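Local coordinates for flavohemoprotein (Vibrio cholerae O1 biovar El Tor, PDB 4EH1) that probably detoxifies nitric oxide, using oxygen and NAD(P)H to convert it to nitrate, this chain being the reductase part that holds FAD, at residues Val118-Gly123 and Phe204-Pro209; Thr145-Cys150 and Met190-Leu195; Ala149-Lys154 and Trp176-Ser181. All coordinates share one frame; numbering follows the deposited sequence.

Contact 1: Val118-Gly123 and Phe204-Pro209; sequences VLISAG and FYLCGP
Val118 and Phe204 open a pairing of two parallel strands inside the NAD-binding domain, an alpha/beta fold whose six-stranded parallel sheet has strand order 4-3-2-1-5-6; strands 117-122 and 203-208, first and fifth along the chain, are neighbours in it. With Val118 CG1 anti to the backbone N (chi1 -176°), Val118 CG2 lies beside that N, anti to the carbonyl carbon, where it meets Phe204 CE2; Val118 CB comes within 3.6 Å of Phe204 CD2, the two side chains lying alongside and pointing the same way. Val118 O accepts Tyr205 N at 2.8 Å in an almost straight bond. Leu119, on the other face, slants across Tyr205 and touches its CB through CD2. The phenol of Tyr205 is held elsewhere: its OH bonds to Val111 N and Arg113 NH1, and its ring stacks on His231. Back on the face of Val118, Ile120 N donates to Tyr205 O at 2.8 Å and Ile120 O accepts Cys207 N at 2.9 Å, while Ile120 CD1 rests 4.1 Å from Leu206 CD1 and near the edge of the Phe204 ring; helix 210-223 covers this face through Phe212, Met213 and Val217. Ser121 shares the opposite face with Cys207, whose side chain packs on Pro128 and Met129 of helix 126-138 and on Phe235, probably an FAD-binding residue. From Ala122 the strands begin to part toward Gly123, part of the probable NADP(+) site, and the last bond, Ala122 N to Cys207 O, is weak at 3.4 Å. Beyond it, Pro209, the N-cap of helix 210-223, brings CD to 4.1 Å from Ala122 O.

Contact 2: Thr145-Cys150 and Met190-Leu195; sequences TYLYAC and MQLAEL
Met190 meets strand 144-150 with a side chain that runs out extended, CG anti to the backbone N (chi1 -169°) and SD anti to CA, before a bend at chi3 (-73°) places CE against the backbone of Tyr148 and Ala149. The contact is hydrophobic packing of a connecting segment on one face of the parallel sheet of the NAD-binding domain: the 190-195 segment, between strands 186-187 and 203-208, lies over Leu147 and Ala149. The CE methyl of Met190 sits 3.7 Å from both Ala149 N and Tyr148 C, and also reaches Ala149 CB at 3.9 Å, so a single terminal methyl covers the peptide link between two strand residues. Met190 SD approaches Leu147 CB at 4.2 Å.

Farther along the segment a type I turn runs from Leu192 to Leu195, closed by Leu195 N donating to Leu192 O at 3.1 Å. Leu195 points toward Leu147 and reaches it tip to tip, whereas Leu192 points to the side and brings only CD2 in at a slant. Tyr148, pointing to the other face, packs on Ala126 of helix 126-138 and bonds through OH to Gly123 O, both residues of the probable NADP(+) site. Outside the two segments, Met190 O accepts from Tyr215 OH and Gln219 NE2, and Leu192 N donates to Gln219 OE1, which ties both residues to helix 210-223. Both leucine methyls meet Leu147 CD1 from the same side, Leu192 CD2 at 3.8 Å and Leu195 CD1 at 4.1 Å.

Contact 3: Ala149-Lys154 and Trp176-Ser181; sequences ACNSAK and WYRDES
Asn151 and Arg178 lie side by side, pointing the same way, with the amide stacked on the guanidinium and the two planes 27° apart. Asn151 OD1 sits over the centre of the guanidinium face, 3.2 Å from Arg178 CZ. Nearby, Glu180 OE2 accepts the amide N of Ala153 at 2.9 Å from above the carboxylate plane, and Ser152 CB packs on the same carboxylate. The Tyr177 ring completes this first shell: the Ser152–Ala153 peptide crosses one face, with Ser152 C over the centre and Ala153 N nearer the rim. Cys150 SG reaches Tyr177 CE1 at 3.6 Å in an oblique sulfur-aromatic contact.

Other bonds set these groups in place. The Arg178 chain bends at chi3 (74°), which places NE where Asp179 can meet it in a side-on salt bridge, Arg178 NE to Asp179 OD1 at 2.9 Å and Arg178 NH2 to the syn lone pair of Asp179 OD2; this helps to fix the rotation of the guanidinium under the amide and probably balances its charge. Asn151 ND2 donates to Glu155 OE2, and Tyr177 OH is bonded to His156 ND1. One water links Lys154 N to Glu180 OE2, giving that oxygen a second partner.

The backbone bonds follow the strands as they end. Cys150 N donates to Trp176 O at 3.0 Å and Arg178 N to Cys150 O at 2.8 Å; past the last bridge, Asp179 N still meets Asn151 O at 2.8 Å, prolonging the pairing into the loops. These are the C-terminal ends of neighbouring parallel strands 144-150 and 172-177, joined by helix 159-169 in a beta-alpha-beta crossover. Strand 117-122 flanks the pair beside 144-150, and strand 186-187 lies beyond 172-177.

How the contacts relate
All three contacts lie in the NAD-binding domain: contacts 1 and 3 pair strands of its parallel sheet, and contact 2 packs a connecting segment on its face. Contact 1 joins strands 117-122 and 203-208, and the chain between them contains contacts 2 and 3. Both of these start from strand 144-150 and share Ala149 and Cys150, their centres being about 13 Å apart. Contacts 1 and 2 are closer, about 10 Å between centres, and contacts 1 and 3 about 16 Å. Backbone bonds from strand 117-122 to 144-150 join contact 1 to the others, while Trp176 packs against Met190 and Leu195. Contact 1 runs into the probable NADP(+) site at Gly123, while contact 3 lies toward the outer strands.

Contact 1: Val118-Gly123 and Phe204-Pro209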
loop_
_atom_site.group_PDB
_atom_site.type_symbol
_atom_site.label_atom_id
_atom_site.label_comp_id
_atom_site.label_asym_id
_atom_site.label_seq_id
_atom_site.Cartn_x
_atom_site.Cartn_y
_atom_site.Cartn_z
ATOM N N VAL A 118 12.650 -3.258 -26.805
ATOM C CA VAL A 118 11.570 -4.137 -26.353
ATOM C C VAL A 118 11.795 -4.588 -24.901
ATOM O O VAL A 118 12.854 -5.116 -24.555
ATOM C CB VAL A 118 11.325 -5.332 -27.335
ATOM C CG1 VAL A 118 10.136 -6.157 -26.890
ATOM C CG2 VAL A 118 11.026 -4.824 -28.745
ATOM N N LEU A 119 10.814 -4.335 -24.043
ATOM C CA LEU A 119 10.890 -4.784 -22.655
ATOM C C LEU A 119 9.885 -5.935 -22.503
ATOM O O LEU A 119 8.711 -5.794 -22.854
ATOM C CB LEU A 119 10.516 -3.661 -21.679
ATOM C CG LEU A 119 11.235 -2.322 -21.871
ATOM C CD1 LEU A 119 10.829 -1.314 -20.807
ATOM C CD2 LEU A 119 12.759 -2.532 -21.880
ATOM N N ILE A 120 10.358 -7.054 -21.961
ATOM C CA ILE A 120 9.562 -8.257 -21.808
ATOM C C ILE A 120 9.747 -8.797 -20.405
ATOM O O ILE A 120 10.865 -9.076 -19.970
ATOM C CB ILE A 120 10.017 -9.365 -22.782
ATOM C CG1 ILE A 120 10.090 -8.818 -24.214
ATOM C CG2 ILE A 120 9.080 -10.600 -22.686
ATOM C CD1 ILE A 120 10.614 -9.838 -25.256
ATOM N N SER A 121 8.646 -8.973 -19.700
ATOM C CA SER A 121 8.734 -9.542 -18.363
ATOM C C SER A 121 7.451 -10.249 -17.965
ATOM O O SER A 121 6.418 -10.079 -18.620
ATOM C CB SER A 121 9.033 -8.438 -17.345
ATOM O OG SER A 121 8.050 -7.422 -17.422
ATOM N N ALA A 122 7.540 -11.003 -16.865
ATOM C CA ALA A 122 6.419 -11.727 -16.279
ATOM C C ALA A 122 6.416 -11.602 -14.770
ATOM O O ALA A 122 7.463 -11.697 -14.121
ATOM C CB ALA A 122 6.482 -13.227 -16.644
ATOM N N GLY A 123 5.232 -11.437 -14.207
ATOM C CA GLY A 123 5.111 -11.403 -12.764
ATOM C C GLY A 123 5.948 -10.265 -12.192
ATOM O O GLY A 123 5.816 -9.122 -12.603
ATOM N N PHE A 204 16.388 -6.173 -26.930
ATOM C CA PHE A 204 15.370 -6.907 -26.180
ATOM C C PHE A 204 15.842 -7.117 -24.749
ATOM O O PHE A 204 16.838 -7.802 -24.516
ATOM C CB PHE A 204 15.071 -8.262 -26.863
ATOM C CG PHE A 204 14.434 -8.111 -28.217
ATOM C CD1 PHE A 204 15.190 -7.698 -29.313
ATOM C CD2 PHE A 204 13.074 -8.340 -28.388
ATOM C CE1 PHE A 204 14.597 -7.513 -30.576
ATOM C CE2 PHE A 204 12.462 -8.152 -29.625
ATOM C CZ PHE A 204 13.219 -7.731 -30.728
ATOM N N TYR A 205 15.133 -6.513 -23.799
ATOM C CA TYR A 205 15.444 -6.688 -22.390
ATOM C C TYR A 205 14.373 -7.571 -21.766
ATOM O O TYR A 205 13.174 -7.323 -21.944
ATOM C CB TYR A 205 15.480 -5.327 -21.669
ATOM C CG TYR A 205 16.655 -4.447 -22.054
ATOM C CD1 TYR A 205 16.621 -3.657 -23.217
ATOM C CD2 TYR A 205 17.773 -4.361 -21.245
ATOM C CE1 TYR A 205 17.715 -2.825 -23.568
ATOM C CE2 TYR A 205 18.874 -3.536 -21.587
ATOM C CZ TYR A 205 18.831 -2.768 -22.749
ATOM O OH TYR A 205 19.907 -1.946 -23.081
ATOM N N LEU A 206 14.809 -8.585 -21.027
ATOM C CA LEU A 206 13.932 -9.632 -20.502
ATOM C C LEU A 206 14.123 -9.823 -18.997
ATOM O O LEU A 206 15.255 -9.911 -18.526
ATOM C CB LEU A 206 14.304 -10.974 -21.140
ATOM C CG LEU A 206 13.886 -11.308 -22.570
ATOM C CD1 LEU A 206 14.295 -10.251 -23.587
ATOM C CD2 LEU A 206 14.491 -12.623 -22.950
ATOM N N CYS A 207 13.036 -9.940 -18.240
ATOM C CA CYS A 207 13.175 -10.251 -16.821
ATOM C C CYS A 207 12.040 -11.098 -16.288
ATOM O O CYS A 207 10.865 -10.772 -16.488
ATOM C CB CYS A 207 13.227 -8.976 -15.974
ATOM S SG CYS A 207 13.485 -9.344 -14.190
ATOM N N GLY A 208 12.386 -12.163 -15.568
ATOM C CA GLY A 208 11.371 -13.030 -14.983
ATOM C C GLY A 208 11.987 -14.350 -14.566
ATOM O O GLY A 208 13.209 -14.504 -14.619
ATOM N N PRO A 209 11.145 -15.307 -14.163
ATOM C CA PRO A 209 11.600 -16.640 -13.724
ATOM C C PRO A 209 12.268 -17.356 -14.892
ATOM O O PRO A 209 11.960 -17.041 -16.052
ATOM C CB PRO A 209 10.295 -17.368 -13.364
ATOM C CG PRO A 209 9.247 -16.316 -13.225
ATOM C CD PRO A 209 9.681 -15.148 -14.092
#

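Contact 2: Thr145-Cys150 and Met190-Leu195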
loop_
_atom_site.group_PDB
_atom_site.type_symbol
_atom_site.label_atom_id
_atom_site.label_comp_id
_atom_site.label_asym_id
_atom_site.label_seq_id
_atom_site.Cartn_x
_atom_site.Cartn_y
_atom_site.Cartn_z
ATOM N N THR A 145 8.468 -0.728 -26.852
ATOM C CA THR A 145 7.405 -1.724 -26.732
ATOM C C THR A 145 7.512 -2.457 -25.378
ATOM O O THR A 145 8.575 -2.961 -24.994
ATOM C CB THR A 145 7.468 -2.764 -27.875
ATOM O OG1 THR A 145 7.378 -2.100 -29.131
ATOM C CG2 THR A 145 6.290 -3.756 -27.778
ATOM N N TYR A 146 6.409 -2.519 -24.654
ATOM C CA TYR A 146 6.388 -3.190 -23.371
ATOM C C TYR A 146 5.513 -4.460 -23.446
ATOM O O TYR A 146 4.316 -4.389 -23.734
ATOM C CB TYR A 146 5.817 -2.219 -22.363
ATOM C CG TYR A 146 5.730 -2.702 -20.935
ATOM C CD1 TYR A 146 4.531 -3.204 -20.426
ATOM C CD2 TYR A 146 6.827 -2.604 -20.076
ATOM C CE1 TYR A 146 4.425 -3.626 -19.115
ATOM C CE2 TYR A 146 6.736 -3.031 -18.757
ATOM C CZ TYR A 146 5.524 -3.528 -18.281
ATOM O OH TYR A 146 5.410 -3.939 -16.976
ATOM N N LEU A 147 6.104 -5.620 -23.204
ATOM C CA LEU A 147 5.348 -6.879 -23.270
ATOM C C LEU A 147 5.357 -7.512 -21.882
ATOM O O LEU A 147 6.427 -7.731 -21.302
ATOM C CB LEU A 147 5.941 -7.834 -24.308
ATOM C CG LEU A 147 6.201 -7.300 -25.735
ATOM C CD1 LEU A 147 6.896 -8.348 -26.582
ATOM C CD2 LEU A 147 4.940 -6.858 -26.434
ATOM N N TYR A 148 4.168 -7.794 -21.353
ATOM C CA TYR A 148 4.017 -8.208 -19.959
ATOM C C TYR A 148 3.062 -9.414 -19.828
ATOM O O TYR A 148 1.982 -9.438 -20.444
ATOM C CB TYR A 148 3.491 -7.038 -19.099
ATOM C CG TYR A 148 3.449 -7.376 -17.609
ATOM C CD1 TYR A 148 4.601 -7.766 -16.937
ATOM C CD2 TYR A 148 2.247 -7.354 -16.889
ATOM C CE1 TYR A 148 4.576 -8.120 -15.577
ATOM C CE2 TYR A 148 2.202 -7.716 -15.518
ATOM C CZ TYR A 148 3.374 -8.072 -14.876
ATOM O OH TYR A 148 3.368 -8.396 -13.541
ATOM N N ALA A 149 3.471 -10.409 -19.044
ATOM C CA ALA A 149 2.622 -11.570 -18.758
ATOM C C ALA A 149 2.411 -11.708 -17.252
ATOM O O ALA A 149 3.349 -11.643 -16.473
ATOM C CB ALA A 149 3.236 -12.851 -19.340
ATOM N N CYS A 150 1.170 -11.883 -16.832
ATOM C CA CYS A 150 0.939 -12.189 -15.448
ATOM C C CYS A 150 -0.226 -13.168 -15.409
ATOM O O CYS A 150 -0.746 -13.555 -16.450
ATOM C CB CYS A 150 0.697 -10.920 -14.614
ATOM S SG CYS A 150 -0.693 -9.934 -15.249
ATOM N N MET A 190 2.584 -15.893 -23.566
ATOM C CA MET A 190 3.087 -14.846 -24.421
ATOM C C MET A 190 3.621 -15.485 -25.704
ATOM O O MET A 190 4.600 -16.198 -25.683
ATOM C CB MET A 190 4.224 -14.107 -23.701
ATOM C CG MET A 190 4.634 -12.821 -24.422
ATOM S SD MET A 190 6.025 -11.955 -23.673
ATOM C CE MET A 190 5.298 -11.246 -22.175
ATOM N N GLN A 191 2.978 -15.236 -26.824
ATOM C CA GLN A 191 3.487 -15.761 -28.079
ATOM C C GLN A 191 3.883 -14.621 -28.995
ATOM O O GLN A 191 3.076 -13.726 -29.254
ATOM C CB GLN A 191 2.454 -16.669 -28.724
ATOM C CG GLN A 191 2.439 -18.034 -28.071
ATOM C CD GLN A 191 1.260 -18.851 -28.497
ATOM O OE1 GLN A 191 0.125 -18.559 -28.121
ATOM N NE2 GLN A 191 1.510 -19.883 -29.293
ATOM N N LEU A 192 5.126 -14.654 -29.478
ATOM C CA LEU A 192 5.727 -13.491 -30.135
ATOM C C LEU A 192 5.643 -13.469 -31.669
ATOM O O LEU A 192 5.887 -12.435 -32.285
ATOM C CB LEU A 192 7.195 -13.349 -29.707
ATOM C CG LEU A 192 7.475 -13.333 -28.204
ATOM C CD1 LEU A 192 8.968 -13.437 -28.015
ATOM C CD2 LEU A 192 6.946 -12.075 -27.510
ATOM N N ALA A 193 5.279 -14.597 -32.271
ATOM C CA ALA A 193 5.435 -14.822 -33.712
ATOM C C ALA A 193 4.638 -13.872 -34.573
ATOM O O ALA A 193 4.982 -13.633 -35.723
ATOM C CB ALA A 193 5.041 -16.280 -34.067
ATOM N N GLU A 194 3.555 -13.356 -34.013
ATOM C CA GLU A 194 2.580 -12.618 -34.782
ATOM C C GLU A 194 2.595 -11.148 -34.356
ATOM O O GLU A 194 1.755 -10.352 -34.781
ATOM C CB GLU A 194 1.192 -13.234 -34.576
ATOM C CG GLU A 194 0.537 -12.854 -33.241
ATOM C CD GLU A 194 1.091 -13.595 -32.021
ATOM O OE1 GLU A 194 2.304 -13.896 -31.966
ATOM O OE2 GLU A 194 0.292 -13.869 -31.098
ATOM N N LEU A 195 3.561 -10.784 -33.523
ATOM C CA LEU A 195 3.652 -9.403 -33.080
ATOM C C LEU A 195 4.486 -8.544 -34.037
ATOM O O LEU A 195 5.445 -9.031 -34.628
ATOM C CB LEU A 195 4.278 -9.358 -31.699
ATOM C CG LEU A 195 3.488 -10.045 -30.592
ATOM C CD1 LEU A 195 4.210 -9.846 -29.279
ATOM C CD2 LEU A 195 2.053 -9.545 -30.507
#

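Contact 3: Ala149-Lys154 and Trp176-Ser181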
loop_
_atom_site.group_PDB
_atom_site.type_symbol
_atom_site.label_atom_id
_atom_site.label_comp_id
_atom_site.label_asym_id
_atom_site.label_seq_id
_atom_site.Cartn_x
_atom_site.Cartn_y
_atom_site.Cartn_z
ATOM N N ALA A 149 3.471 -10.409 -19.044
ATOM C CA ALA A 149 2.622 -11.570 -18.758
ATOM C C ALA A 149 2.411 -11.708 -17.252
ATOM O O ALA A 149 3.349 -11.643 -16.473
ATOM C CB ALA A 149 3.236 -12.851 -19.340
ATOM N N CYS A 150 1.170 -11.883 -16.832
ATOM C CA CYS A 150 0.939 -12.189 -15.448
ATOM C C CYS A 150 -0.226 -13.168 -15.409
ATOM O O CYS A 150 -0.746 -13.555 -16.450
ATOM C CB CYS A 150 0.697 -10.920 -14.614
ATOM S SG CYS A 150 -0.693 -9.934 -15.249
ATOM N N ASN A 151 -0.618 -13.605 -14.217
ATOM C CA ASN A 151 -1.616 -14.653 -14.143
ATOM C C ASN A 151 -3.042 -14.151 -14.382
ATOM O O ASN A 151 -3.872 -14.879 -14.915
ATOM C CB ASN A 151 -1.538 -15.354 -12.794
ATOM C CG ASN A 151 -0.224 -16.097 -12.600
ATOM O OD1 ASN A 151 0.435 -16.463 -13.567
ATOM N ND2 ASN A 151 0.157 -16.321 -11.344
ATOM N N SER A 152 -3.322 -12.922 -13.946
ATOM C CA SER A 152 -4.673 -12.374 -13.962
ATOM C C SER A 152 -4.683 -10.879 -13.649
ATOM O O SER A 152 -3.641 -10.294 -13.296
ATOM C CB SER A 152 -5.538 -13.094 -12.926
ATOM O OG SER A 152 -5.081 -12.820 -11.606
ATOM N N ALA A 153 -5.875 -10.290 -13.727
ATOM C CA ALA A 153 -6.049 -8.873 -13.459
ATOM C C ALA A 153 -5.529 -8.528 -12.069
ATOM O O ALA A 153 -4.810 -7.540 -11.902
ATOM C CB ALA A 153 -7.547 -8.432 -13.624
ATOM N N LYS A 154 -5.867 -9.339 -11.071
ATOM C CA LYS A 154 -5.406 -9.004 -9.715
ATOM C C LYS A 154 -3.887 -9.079 -9.530
ATOM O O LYS A 154 -3.341 -8.525 -8.580
ATOM C CB LYS A 154 -6.104 -9.837 -8.654
ATOM C CG LYS A 154 -5.629 -11.287 -8.534
ATOM C CD LYS A 154 -6.233 -11.899 -7.261
ATOM C CE LYS A 154 -5.714 -13.330 -7.017
ATOM N NZ LYS A 154 -6.162 -14.291 -8.080
ATOM N N TRP A 176 -0.570 -10.131 -21.427
ATOM C CA TRP A 176 -1.151 -11.480 -21.429
ATOM C C TRP A 176 -1.554 -11.889 -19.990
ATOM O O TRP A 176 -0.797 -11.654 -19.030
ATOM C CB TRP A 176 -0.138 -12.514 -21.933
ATOM C CG TRP A 176 0.145 -12.495 -23.399
ATOM C CD1 TRP A 176 -0.329 -13.348 -24.332
ATOM C CD2 TRP A 176 0.998 -11.578 -24.088
ATOM N NE1 TRP A 176 0.161 -13.018 -25.562
ATOM C CE2 TRP A 176 0.991 -11.945 -25.445
ATOM C CE3 TRP A 176 1.761 -10.474 -23.684
ATOM C CZ2 TRP A 176 1.715 -11.253 -26.417
ATOM C CZ3 TRP A 176 2.499 -9.797 -24.642
ATOM C CH2 TRP A 176 2.471 -10.197 -25.996
ATOM N N TYR A 177 -2.739 -12.487 -19.836
ATOM C CA TYR A 177 -3.166 -13.040 -18.547
ATOM C C TYR A 177 -3.200 -14.536 -18.759
ATOM O O TYR A 177 -3.854 -15.035 -19.694
ATOM C CB TYR A 177 -4.566 -12.561 -18.140
ATOM C CG TYR A 177 -4.710 -11.114 -17.684
ATOM C CD1 TYR A 177 -3.594 -10.322 -17.382
ATOM C CD2 TYR A 177 -5.983 -10.543 -17.531
ATOM C CE1 TYR A 177 -3.744 -8.993 -16.953
ATOM C CE2 TYR A 177 -6.141 -9.217 -17.117
ATOM C CZ TYR A 177 -5.003 -8.444 -16.829
ATOM O OH TYR A 177 -5.149 -7.124 -16.401
ATOM N N ARG A 178 -2.473 -15.261 -17.922
ATOM C CA ARG A 178 -2.413 -16.717 -18.070
ATOM C C ARG A 178 -3.759 -17.381 -17.770
ATOM O O ARG A 178 -4.120 -18.355 -18.410
ATOM C CB ARG A 178 -1.377 -17.303 -17.128
ATOM C CG ARG A 178 -1.096 -18.769 -17.323
ATOM C CD ARG A 178 -0.238 -19.252 -16.183
ATOM N NE ARG A 178 -0.999 -19.367 -14.945
ATOM C CZ ARG A 178 -0.436 -19.536 -13.757
ATOM N NH1 ARG A 178 0.883 -19.617 -13.661
ATOM N NH2 ARG A 178 -1.185 -19.632 -12.674
ATOM N N ASP A 179 -4.503 -16.849 -16.807
ATOM C CA ASP A 179 -5.653 -17.597 -16.280
ATOM C C ASP A 179 -7.041 -17.031 -16.569
ATOM O O ASP A 179 -8.026 -17.601 -16.138
ATOM C CB ASP A 179 -5.512 -17.802 -14.768
ATOM C CG ASP A 179 -4.274 -18.569 -14.402
ATOM O OD1 ASP A 179 -3.878 -19.431 -15.204
ATOM O OD2 ASP A 179 -3.693 -18.301 -13.323
ATOM N N GLU A 180 -7.139 -15.900 -17.250
ATOM C CA GLU A 180 -8.468 -15.377 -17.563
ATOM C C GLU A 180 -8.367 -14.438 -18.766
ATOM O O GLU A 180 -7.274 -14.100 -19.214
ATOM C CB GLU A 180 -9.070 -14.663 -16.335
ATOM C CG GLU A 180 -8.233 -13.455 -15.844
ATOM C CD GLU A 180 -8.731 -12.853 -14.516
ATOM O OE1 GLU A 180 -9.433 -13.554 -13.752
ATOM O OE2 GLU A 180 -8.425 -11.677 -14.237
ATOM N N SER A 181 -9.507 -14.051 -19.310
ATOM C CA SER A 181 -9.526 -13.099 -20.407
ATOM C C SER A 181 -9.902 -11.750 -19.833
ATOM O O SER A 181 -10.441 -11.672 -18.740
ATOM C CB SER A 181 -10.595 -13.500 -21.411
ATOM O OG SER A 181 -11.853 -13.445 -20.766
HETATM O O HOH W 1 2.649 -18.553 -10.880
HETATM O O HOH W 2 -8.152 -11.117 -11.388
#